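Local coordinates for ribosomal RNA processing protein 6 (Trypanosoma brucei brucei, PDB 4NLC) that probably degrades and trims single-stranded RNA from its 3' end in ribosomal RNA processing, the present chain being its catalytic core, at residues A85-E90 and M112-R117; A136-F139 and N143-K146; T72-D75 and D79-A82; L64-C69 and Y218-T223; F121-L126 and A130-M135. The protein carries 1 engineered substitution. All blocks are in the same frame, centred on the assembly; numbering follows the deposited sequence.

Contact 1 of 5, residues A85-E90 and M112-R117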
# COMPACT_ATOMS: atom_id res chain seq x y z
N ALA A 85 -0.24 0.14 23.93
CA ALA A 85 -1.01 0.20 25.19
C ALA A 85 -1.85 1.47 25.28
O ALA A 85 -2.94 1.43 25.83
CB ALA A 85 -0.10 0.06 26.41
N VAL A 86 -1.36 2.59 24.71
CA VAL A 86 -2.11 3.85 24.65
C VAL A 86 -3.37 3.59 23.76
O VAL A 86 -4.48 3.88 24.18
CB VAL A 86 -1.24 5.02 24.09
CG1 VAL A 86 -2.11 6.17 23.58
CG2 VAL A 86 -0.24 5.52 25.13
N LEU A 87 -3.16 3.01 22.57
CA LEU A 87 -4.23 2.72 21.63
C LEU A 87 -5.32 1.80 22.20
O LEU A 87 -6.49 1.95 21.82
CB LEU A 87 -3.67 2.16 20.33
CG LEU A 87 -2.67 3.02 19.53
CD1 LEU A 87 -2.34 2.34 18.24
CD2 LEU A 87 -3.19 4.46 19.27
N LEU A 88 -4.94 0.89 23.14
CA LEU A 88 -5.86 -0.04 23.80
C LEU A 88 -6.86 0.65 24.73
O LEU A 88 -7.84 0.02 25.10
CB LEU A 88 -5.13 -1.19 24.53
CG LEU A 88 -4.38 -2.24 23.67
CD1 LEU A 88 -3.45 -3.11 24.55
CD2 LEU A 88 -5.33 -3.12 22.83
N ASN A 89 -6.65 1.93 25.10
CA ASN A 89 -7.57 2.70 25.94
C ASN A 89 -8.53 3.60 25.12
O ASN A 89 -9.29 4.38 25.70
CB ASN A 89 -6.81 3.52 26.98
CG ASN A 89 -6.36 2.74 28.18
OD1 ASN A 89 -7.07 1.88 28.71
ND2 ASN A 89 -5.17 3.05 28.66
N GLU A 90 -8.48 3.50 23.77
CA GLU A 90 -9.32 4.28 22.85
C GLU A 90 -10.46 3.43 22.28
O GLU A 90 -10.35 2.21 22.21
CB GLU A 90 -8.47 4.85 21.70
CG GLU A 90 -7.22 5.62 22.14
CD GLU A 90 -7.45 6.89 22.94
OE1 GLU A 90 -6.57 7.25 23.75
OE2 GLU A 90 -8.51 7.55 22.75
N MET A 112 3.47 4.54 9.12
CA MET A 112 2.10 4.35 9.58
C MET A 112 1.82 5.60 10.43
O MET A 112 2.65 5.98 11.25
CB MET A 112 1.94 3.06 10.42
CG MET A 112 0.55 2.88 11.01
SD MET A 112 0.37 1.40 12.04
CE MET A 112 0.11 0.19 10.79
N GLN A 113 0.67 6.22 10.23
CA GLN A 113 0.30 7.39 11.01
C GLN A 113 -0.93 6.98 11.80
O GLN A 113 -1.80 6.26 11.29
CB GLN A 113 0.01 8.61 10.10
CG GLN A 113 1.20 9.04 9.23
CD GLN A 113 1.05 8.58 7.81
OE1 GLN A 113 0.37 9.20 7.00
NE2 GLN A 113 1.62 7.46 7.50
N ILE A 114 -0.98 7.40 13.06
CA ILE A 114 -2.10 7.11 13.94
C ILE A 114 -2.48 8.35 14.70
O ILE A 114 -1.63 8.94 15.35
CB ILE A 114 -1.83 5.92 14.93
CG1 ILE A 114 -1.54 4.58 14.20
CG2 ILE A 114 -3.02 5.72 15.88
CD1 ILE A 114 -0.35 3.84 14.74
N SER A 115 -3.77 8.69 14.71
CA SER A 115 -4.24 9.77 15.56
C SER A 115 -5.29 9.24 16.52
O SER A 115 -6.14 8.42 16.14
CB SER A 115 -4.84 10.92 14.76
OG SER A 115 -3.89 11.67 14.02
N THR A 116 -5.26 9.75 17.75
CA THR A 116 -6.27 9.51 18.78
C THR A 116 -6.91 10.86 18.99
O THR A 116 -6.43 11.86 18.45
CB THR A 116 -5.68 8.90 20.10
OG1 THR A 116 -5.00 9.89 20.86
CG2 THR A 116 -4.79 7.69 19.88
N ARG A 117 -7.97 10.92 19.82
CA ARG A 117 -8.63 12.18 20.16
C ARG A 117 -7.68 13.17 20.86
O ARG A 117 -7.96 14.35 20.87
CB ARG A 117 -9.85 11.92 21.09
CG ARG A 117 -10.93 11.02 20.48
CD ARG A 117 -11.49 11.57 19.18
NE ARG A 117 -12.61 10.74 18.77
CZ ARG A 117 -13.56 11.09 17.92
NH1 ARG A 117 -13.52 12.27 17.31
NH2 ARG A 117 -14.57 10.27 17.67
O HOH W 1 -4.02 9.19 23.28
O HOH W 2 -9.04 8.17 20.12
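Leu87, late in helix 77-87, meets Ile114 and Thr116 of the strand 108-115 region, and this is the apolar half of the contact. The CD2 methyl of Leu87 does most of the touching: it lies 3.6 Å from CG2 of Ile114 and 3.7 Å from CG2 of Thr116, bridging two residues whose side chains leave the same side of the chain. Leu87 comes in at a slant to both. Its other methyl, CD1, lies farther off, 4.2 Å from the same CG2 of Ile114.

A second, mixed group forms where Glu90 closes a type I turn that begins at Leu87. Its chain folds back at chi2 (-64°), and the bent side chain crosses that of Thr116 at about a right angle; CD of Glu90 is 3.9 Å from CB of Thr116.

The polar links run through water. One water donates to OE1 of Glu90 at 3.2 Å and sits 2.7 Å from OG1 of Thr116. Another lies 2.8 Å from OE2 of Glu90, to which it can donate, and takes the N-H of Arg117 at 3.0 Å. The arginine's own guanidinium turns to Glu92 and Asp231 in salt bridges.

Both carboxylate oxygens of Glu90 are thus tied through solvent to Thr116 and Arg117, and within a few residues the contact passes from methyl-to-methyl packing to a carboxylate bridged by water, which probably stays charged there.

Contact 2 of 5, residues A136-F139 and N143-K146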
# COMPACT_ATOMS: atom_id res chain seq x y z
N ALA A 136 -1.17 -6.20 16.46
CA ALA A 136 -2.31 -7.12 16.31
C ALA A 136 -3.38 -7.01 17.45
O ALA A 136 -4.56 -7.06 17.13
CB ALA A 136 -1.84 -8.57 16.13
N PRO A 137 -3.06 -6.76 18.74
CA PRO A 137 -4.16 -6.60 19.73
C PRO A 137 -5.05 -5.37 19.43
O PRO A 137 -6.26 -5.43 19.63
CB PRO A 137 -3.42 -6.43 21.06
CG PRO A 137 -2.09 -7.06 20.84
CD PRO A 137 -1.75 -6.69 19.43
N VAL A 138 -4.48 -4.28 18.90
CA VAL A 138 -5.23 -3.08 18.54
C VAL A 138 -6.04 -3.32 17.28
O VAL A 138 -7.26 -3.10 17.30
CB VAL A 138 -4.34 -1.79 18.44
CG1 VAL A 138 -5.15 -0.57 17.99
CG2 VAL A 138 -3.65 -1.50 19.77
N PHE A 139 -5.40 -3.78 16.18
CA PHE A 139 -6.12 -4.01 14.93
C PHE A 139 -7.21 -5.08 15.02
O PHE A 139 -8.22 -4.96 14.32
CB PHE A 139 -5.16 -4.28 13.76
CG PHE A 139 -4.39 -3.07 13.29
CD1 PHE A 139 -5.02 -2.05 12.58
CD2 PHE A 139 -3.04 -2.94 13.56
CE1 PHE A 139 -4.30 -0.92 12.15
CE2 PHE A 139 -2.32 -1.81 13.13
CZ PHE A 139 -2.96 -0.81 12.41
N ASN A 143 -13.71 -3.74 19.92
CA ASN A 143 -14.27 -2.55 20.57
C ASN A 143 -13.55 -1.27 20.19
O ASN A 143 -13.90 -0.20 20.67
CB ASN A 143 -14.35 -2.74 22.09
CG ASN A 143 -15.28 -1.76 22.76
OD1 ASN A 143 -16.45 -1.61 22.37
ND2 ASN A 143 -14.77 -1.03 23.74
N ILE A 144 -12.55 -1.37 19.33
CA ILE A 144 -11.81 -0.20 18.87
C ILE A 144 -12.10 -0.08 17.41
O ILE A 144 -11.78 -1.00 16.65
CB ILE A 144 -10.26 -0.27 19.12
CG1 ILE A 144 -9.93 -0.51 20.63
CG2 ILE A 144 -9.52 0.99 18.55
CD1 ILE A 144 -8.45 -0.69 20.99
N VAL A 145 -12.72 1.05 17.01
CA VAL A 145 -12.96 1.29 15.57
C VAL A 145 -11.66 1.85 14.96
O VAL A 145 -11.09 2.82 15.50
CB VAL A 145 -14.19 2.19 15.31
CG1 VAL A 145 -14.26 2.63 13.83
CG2 VAL A 145 -15.47 1.48 15.70
N LYS A 146 -11.20 1.26 13.83
CA LYS A 146 -10.04 1.77 13.09
C LYS A 146 -10.58 2.51 11.88
O LYS A 146 -11.15 1.90 10.98
CB LYS A 146 -9.11 0.63 12.63
CG LYS A 146 -8.08 0.12 13.68
CD LYS A 146 -8.69 -0.59 14.89
CE LYS A 146 -9.40 -1.87 14.53
NZ LYS A 146 -9.79 -2.68 15.72
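Lys146 points its side chain from the start of strand 145-148 at the end of helix 136-140, and its ammonium group draws the two segments together. The chain is doubly bent, at chi2 (66°) and chi3 (65°), so that it curls back and brings NZ up to the backbone oxygens. NZ donates to O of Val138 at 3.0 Å, lying in the carbonyl plane with a C=O...N angle of 147°. A weak bond to O of Phe139, at 3.1 Å, joins it. From its own segment Lys146 NZ also reaches O of Ile144 at 2.8 Å, tilted out of that carbonyl plane, and O of Val167 is a further partner. The buried ammonium group, probably charged, has main-chain oxygens for all its partners named here. Carbonyls in the last turn of a helix carry the negative end of its dipole, which probably helps to hold the cation there.

The hydrocarbon part of the lysine has its own work. CG of Lys146 lies 3.9 Å from CD1 of Phe139, the two side chains crossing at a slant, although the phenylalanine starts out from the helix in the direction away from the strand. Val138 and Ile144 meet more loosely, CG1 to CD1 at 4.5 Å, and Val138 also rests on Ile93 and Leu87.

This short helix, followed after a brief loop by a strand parallel to strand 92-100, is the helix-to-strand step into the fourth core strand of the RNase H-like fold, shared by 3'-5' exonucleases of this family.

Contact 3 of 5, residues T72-D75 and D79-A82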
# COMPACT_ATOMS: atom_id res chain seq x y z
N THR A 72 4.27 12.20 18.48
CA THR A 72 5.37 11.30 18.85
C THR A 72 5.83 10.50 17.64
O THR A 72 5.00 9.96 16.90
CB THR A 72 4.99 10.42 20.04
OG1 THR A 72 4.55 11.25 21.12
CG2 THR A 72 6.13 9.48 20.50
N PHE A 73 7.15 10.48 17.42
CA PHE A 73 7.76 9.73 16.34
C PHE A 73 8.25 8.43 16.96
O PHE A 73 9.06 8.47 17.87
CB PHE A 73 8.88 10.52 15.64
CG PHE A 73 9.47 9.74 14.48
CD1 PHE A 73 8.77 9.59 13.30
CD2 PHE A 73 10.71 9.12 14.60
CE1 PHE A 73 9.29 8.83 12.24
CE2 PHE A 73 11.24 8.37 13.54
CZ PHE A 73 10.52 8.22 12.38
N VAL A 74 7.70 7.29 16.51
CA VAL A 74 7.98 5.97 17.08
C VAL A 74 8.89 5.19 16.14
O VAL A 74 8.50 4.92 14.99
CB VAL A 74 6.64 5.20 17.36
CG1 VAL A 74 6.90 3.75 17.77
CG2 VAL A 74 5.76 5.93 18.39
N ASP A 75 10.10 4.82 16.62
CA ASP A 75 11.02 4.09 15.78
C ASP A 75 11.81 3.02 16.52
O ASP A 75 12.80 2.51 15.98
CB ASP A 75 11.94 5.03 14.96
CG ASP A 75 12.97 5.83 15.74
OD1 ASP A 75 12.85 5.92 16.99
OD2 ASP A 75 13.87 6.44 15.09
N ASP A 79 9.04 1.75 22.19
CA ASP A 79 8.15 2.87 21.87
C ASP A 79 6.90 2.43 21.12
O ASP A 79 5.84 3.02 21.31
CB ASP A 79 8.89 3.99 21.16
CG ASP A 79 9.79 4.74 22.13
OD1 ASP A 79 9.38 4.92 23.31
OD2 ASP A 79 10.92 5.10 21.74
N LEU A 80 7.02 1.35 20.33
CA LEU A 80 5.90 0.75 19.61
C LEU A 80 4.94 0.07 20.60
O LEU A 80 3.72 0.22 20.48
CB LEU A 80 6.40 -0.24 18.54
CG LEU A 80 5.34 -0.94 17.68
CD1 LEU A 80 4.46 0.09 16.95
CD2 LEU A 80 5.98 -1.92 16.70
N GLU A 81 5.50 -0.67 21.57
CA GLU A 81 4.74 -1.36 22.62
C GLU A 81 4.02 -0.34 23.50
O GLU A 81 2.85 -0.55 23.81
CB GLU A 81 5.66 -2.24 23.49
CG GLU A 81 6.22 -3.41 22.71
CD GLU A 81 7.21 -4.27 23.47
OE1 GLU A 81 8.17 -3.71 24.05
OE2 GLU A 81 7.04 -5.51 23.45
N ALA A 82 4.73 0.76 23.90
CA ALA A 82 4.13 1.83 24.70
C ALA A 82 2.93 2.43 23.92
O ALA A 82 1.88 2.67 24.51
CB ALA A 82 5.16 2.92 25.02
O HOH W 3 11.07 5.78 19.13
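Val74 ends strand 71-74, and the chain turns back so sharply that its CA lies only 5.7 Å from that of Asp79, already inside helix 77-87. The strand thus comes against the first turn of the helix that follows it, with few residues between.

Val74 points toward that turn and fills the angle. Its CG1, set opposite the backbone N (chi1 172°), presses on main chain as much as on side chains: it is 3.5 Å from N of Leu80 and 3.6 Å from C of Asp79. The same methyl touches CB of Asp79 at 3.9 Å and CB of Leu80 at 4.1 Å, so one branch of the valine sits over the peptide link joining the two helical residues. CG2 reaches no closer than 4.1 Å, to O of Asp79.

A water joins the segments beside the exposed Asp79. It accepts from N of Asp75 at 2.9 Å and donates to OD2 of Asp79 at 2.7 Å. That oxygen is also hydrogen-bonded to OG1 of Thr76, and its place in the helix's first turn would probably favour a negative carboxylate.

Strand 71-74 is an outermost strand of the mixed sheet and runs parallel to strand 120-123; Val74 makes backbone hydrogen bonds with Ile122 of that strand and with Asp124 just beyond. Helix 77-87 then sets out across the sheet, with Leu80 resting on Val123 of that neighbouring strand.

Contact 4 of 5, residues L64-C69 and Y218-T223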
# COMPACT_ATOMS: atom_id res chain seq x y z
N LEU A 64 -7.66 18.68 17.28
CA LEU A 64 -6.85 19.52 18.15
C LEU A 64 -6.06 20.54 17.33
O LEU A 64 -6.06 20.49 16.10
CB LEU A 64 -5.89 18.63 18.97
CG LEU A 64 -6.51 17.53 19.84
CD1 LEU A 64 -5.46 16.96 20.77
CD2 LEU A 64 -7.68 18.06 20.68
N SER A 65 -5.42 21.49 18.01
CA SER A 65 -4.58 22.46 17.32
C SER A 65 -3.30 21.75 16.93
O SER A 65 -2.72 21.02 17.76
CB SER A 65 -4.23 23.62 18.24
OG SER A 65 -3.14 24.34 17.70
N LEU A 66 -2.81 22.03 15.72
CA LEU A 66 -1.52 21.48 15.28
C LEU A 66 -0.35 22.14 16.05
O LEU A 66 0.73 21.56 16.13
CB LEU A 66 -1.33 21.65 13.76
CG LEU A 66 -2.14 20.73 12.86
CD1 LEU A 66 -1.99 21.15 11.41
CD2 LEU A 66 -1.73 19.27 13.03
N VAL A 67 -0.58 23.31 16.66
CA VAL A 67 0.45 24.03 17.42
C VAL A 67 0.77 23.29 18.74
O VAL A 67 1.94 23.07 19.04
CB VAL A 67 0.05 25.53 17.67
CG1 VAL A 67 1.12 26.27 18.48
CG2 VAL A 67 -0.23 26.26 16.37
N THR A 68 -0.27 22.89 19.50
CA THR A 68 -0.09 22.28 20.82
C THR A 68 -0.43 20.78 20.91
O THR A 68 -0.32 20.20 22.00
CB THR A 68 -0.87 23.09 21.85
OG1 THR A 68 -2.22 23.22 21.41
CG2 THR A 68 -0.27 24.47 22.07
N CYS A 69 -0.82 20.14 19.79
CA CYS A 69 -1.17 18.71 19.78
C CYS A 69 0.11 17.91 19.93
O CYS A 69 1.04 18.13 19.14
CB CYS A 69 -1.91 18.32 18.50
SG CYS A 69 -2.29 16.55 18.38
N TYR A 218 3.13 16.59 6.77
CA TYR A 218 2.26 15.91 5.80
C TYR A 218 1.68 14.62 6.37
O TYR A 218 0.48 14.37 6.23
CB TYR A 218 3.02 15.59 4.49
CG TYR A 218 2.15 14.90 3.46
CD1 TYR A 218 2.03 13.51 3.44
CD2 TYR A 218 1.42 15.63 2.53
CE1 TYR A 218 1.20 12.87 2.52
CE2 TYR A 218 0.61 15.00 1.59
CZ TYR A 218 0.50 13.62 1.58
OH TYR A 218 -0.31 13.02 0.66
N ALA A 219 2.55 13.77 6.95
CA ALA A 219 2.16 12.48 7.53
C ALA A 219 1.16 12.64 8.69
O ALA A 219 0.11 11.99 8.72
CB ALA A 219 3.40 11.72 7.99
N GLN A 220 1.47 13.55 9.62
CA GLN A 220 0.62 13.87 10.75
C GLN A 220 -0.79 14.35 10.32
O GLN A 220 -1.79 13.92 10.90
CB GLN A 220 1.32 14.93 11.62
CG GLN A 220 0.48 15.40 12.79
CD GLN A 220 1.06 16.61 13.50
OE1 GLN A 220 1.80 17.42 12.92
NE2 GLN A 220 0.73 16.74 14.77
N GLN A 221 -0.86 15.25 9.31
CA GLN A 221 -2.12 15.86 8.88
C GLN A 221 -3.06 14.90 8.13
O GLN A 221 -4.26 15.19 8.07
CB GLN A 221 -1.86 17.13 8.07
CG GLN A 221 -1.67 18.34 8.97
CD GLN A 221 -1.19 19.54 8.21
OE1 GLN A 221 -1.78 19.95 7.21
NE2 GLN A 221 -0.10 20.13 8.66
N ASP A 222 -2.56 13.75 7.64
CA ASP A 222 -3.37 12.73 6.98
C ASP A 222 -4.29 12.01 7.98
O ASP A 222 -5.34 11.50 7.56
CB ASP A 222 -2.49 11.71 6.23
CG ASP A 222 -2.07 12.10 4.81
OD1 ASP A 222 -2.52 13.17 4.33
OD2 ASP A 222 -1.32 11.33 4.19
N THR A 223 -3.94 11.98 9.31
CA THR A 223 -4.79 11.35 10.31
C THR A 223 -5.38 12.32 11.34
O THR A 223 -6.40 12.03 11.94
CB THR A 223 -4.06 10.21 11.04
OG1 THR A 223 -2.89 10.72 11.70
CG2 THR A 223 -3.72 9.06 10.12
O HOH W 4 1.39 18.93 16.22
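Leu66 meets Gln220 and Gln221 on the helix that carries the acidic residue Asp222, helix 213-224 of the exonuclease domain, and so seats on it the loop that leads to strand 71-74, far back along the sequence. CD1 of the leucine turns to Gln221, CD2 mainly to Gln220. CD1 lies 3.5 Å from NE2 of Gln221 and 3.7 Å from its CG, with the two side chains crossing at about a right angle. CD2 is 3.9 Å from CD of Gln220, and there the side chains slide past each other in opposite directions. Gln220 can reach this far because it is stretched out, with CG opposite the backbone N (chi1 177°) and an extended chain beyond.

Within the loop Ser65 forms an ST turn, OG accepting from N of Val67. Helix 213-224 carries Asp222 one residue beyond Gln221, on a side that takes no part here, close to Asp96 and Glu98; such a cluster of acids is consistent with the active site of the DEDD class of 3'-5' exonucleases, to which the Rrp6 family belongs.

A water makes the polar link. It accepts from NE2 of Gln220 at 2.7 Å and donates both to O of Leu66, at 2.7 Å, and to O of Cys69, at 3.0 Å. NE2 of Gln220 also donates to OD2 of Asp120.

Contact 5 of 5, residues F121-L126 and A130-M135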
# COMPACT_ATOMS: atom_id res chain seq x y z
N PHE A 121 0.63 10.13 16.29
CA PHE A 121 1.80 9.26 16.27
C PHE A 121 2.22 9.01 14.83
O PHE A 121 1.38 9.01 13.93
CB PHE A 121 1.49 7.92 16.94
CG PHE A 121 1.13 8.03 18.40
CD1 PHE A 121 2.12 8.08 19.39
CD2 PHE A 121 -0.21 8.09 18.80
CE1 PHE A 121 1.78 8.17 20.74
CE2 PHE A 121 -0.55 8.17 20.15
CZ PHE A 121 0.45 8.19 21.12
N ILE A 122 3.52 8.86 14.63
CA ILE A 122 4.12 8.50 13.34
C ILE A 122 5.00 7.33 13.64
O ILE A 122 5.89 7.45 14.48
CB ILE A 122 4.84 9.65 12.59
CG1 ILE A 122 3.83 10.68 12.07
CG2 ILE A 122 5.69 9.10 11.43
CD1 ILE A 122 4.46 12.03 11.65
N VAL A 123 4.70 6.18 13.01
CA VAL A 123 5.42 4.94 13.21
C VAL A 123 6.39 4.65 12.06
O VAL A 123 5.99 4.53 10.92
CB VAL A 123 4.49 3.73 13.52
CG1 VAL A 123 5.31 2.46 13.82
CG2 VAL A 123 3.59 4.06 14.71
N ASP A 124 7.66 4.43 12.41
CA ASP A 124 8.64 4.06 11.41
C ASP A 124 8.61 2.55 11.13
O ASP A 124 9.35 1.78 11.75
CB ASP A 124 10.04 4.59 11.75
CG ASP A 124 11.04 4.41 10.64
OD1 ASP A 124 10.81 3.55 9.76
OD2 ASP A 124 12.08 5.10 10.67
N CYS A 125 7.74 2.16 10.17
CA CYS A 125 7.49 0.83 9.57
C CYS A 125 8.72 0.19 9.04
O CYS A 125 8.65 -0.99 8.70
CB CYS A 125 6.50 0.97 8.42
SG CYS A 125 4.84 1.28 8.94
N LEU A 126 9.74 0.97 8.72
CA LEU A 126 10.96 0.42 8.19
C LEU A 126 11.83 -0.04 9.33
O LEU A 126 12.25 -1.19 9.36
CB LEU A 126 11.70 1.44 7.29
CG LEU A 126 11.06 1.70 5.93
CD1 LEU A 126 11.83 2.80 5.16
CD2 LEU A 126 10.94 0.41 5.11
N ALA A 130 9.98 -5.63 11.49
CA ALA A 130 9.97 -6.96 12.10
C ALA A 130 9.10 -7.06 13.36
O ALA A 130 8.76 -8.17 13.77
CB ALA A 130 11.40 -7.37 12.45
N ASN A 131 8.73 -5.91 13.96
CA ASN A 131 7.97 -5.85 15.21
C ASN A 131 6.54 -5.36 15.08
O ASN A 131 5.84 -5.25 16.09
CB ASN A 131 8.74 -4.93 16.19
CG ASN A 131 10.23 -5.15 16.15
OD1 ASN A 131 11.00 -4.38 15.58
ND2 ASN A 131 10.65 -6.28 16.66
N MET A 132 6.10 -5.05 13.86
CA MET A 132 4.76 -4.49 13.63
C MET A 132 3.62 -5.44 14.05
O MET A 132 2.53 -4.97 14.37
CB MET A 132 4.60 -4.01 12.19
CG MET A 132 5.39 -2.75 11.87
SD MET A 132 4.90 -1.33 12.86
CE MET A 132 3.36 -0.89 12.04
N TYR A 133 3.91 -6.76 14.15
CA TYR A 133 2.95 -7.78 14.58
C TYR A 133 2.40 -7.47 15.99
O TYR A 133 1.29 -7.89 16.32
CB TYR A 133 3.59 -9.18 14.54
CG TYR A 133 4.68 -9.41 15.57
CD1 TYR A 133 4.37 -9.88 16.84
CD2 TYR A 133 6.02 -9.23 15.25
CE1 TYR A 133 5.37 -10.14 17.78
CE2 TYR A 133 7.03 -9.49 16.18
CZ TYR A 133 6.70 -9.91 17.46
OH TYR A 133 7.67 -10.16 18.40
N LEU A 134 3.17 -6.69 16.78
CA LEU A 134 2.79 -6.24 18.14
C LEU A 134 1.55 -5.35 18.16
O LEU A 134 0.98 -5.13 19.22
CB LEU A 134 3.96 -5.57 18.89
CG LEU A 134 5.15 -6.50 19.22
CD1 LEU A 134 6.34 -5.70 19.70
CD2 LEU A 134 4.78 -7.58 20.22
N MET A 135 1.14 -4.86 17.00
CA MET A 135 -0.04 -4.02 16.83
C MET A 135 -1.31 -4.87 16.67
O MET A 135 -2.39 -4.31 16.74
CB MET A 135 0.13 -3.09 15.61
CG MET A 135 1.38 -2.22 15.68
SD MET A 135 1.12 -0.63 14.91
CE MET A 135 -0.07 0.12 16.14
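Val123 and Met132 bring together strand 120-123, with the residues after it, and the 3-10 turns that lead into helix 136-140, part of the crossing from the third to the fourth core strand of the RNase H-like fold. The two side chains meet tip to tip: CG1 of Val123 lies 3.9 Å from SD of Met132. Met132 is curled at both chi2 (-61°) and chi3 (-76°), which carries its CE round to within 4.1 Å of SG of Cys125. Sulfur and methyl groups make the whole contact, and all three residues are buried.

The backbone at each end is fixed by its own turns. Asp124 forms an Asx turn, OD1 accepting from N of Leu126 at 3.0 Å and also from N of Lys127, while its OD2 makes a salt bridge with Arg209. On the other segment N of Met135 donates to O of Met132 at 3.0 Å, in 3-10 fashion.

Met112 of the adjoining strand 108-115 touches Cys125, Met132 and Met135, extending the sulfur-rich patch. Leu83 of helix 77-87 lies against Val123, and strand 71-74 runs along the other edge of strand 120-123.

All five contacts gather around the mixed sheet of the exonuclease domain. Contacts 2 and 5 are core, contact 1 buried but with a partly exposed glutamate, contact 3 buried with an exposed aspartate, contact 4 partly buried. Contacts 1 and 3 use the two ends of helix 77-87, while strands 108-115 and 120-123, neighbours in the sheet, tie contact 1 to contact 5. Contact 4 closes a long loop enclosing the others. Chemistry follows position: contact 5 is all sulfur and methyl packing, contact 2 buries a lysine among carbonyls, and contacts 1, 3 and 4 add bridging water to hydrocarbon packing. Met112 and Phe139 join contacts 1 and 2, Ser115 and Thr223 contacts 1 and 4.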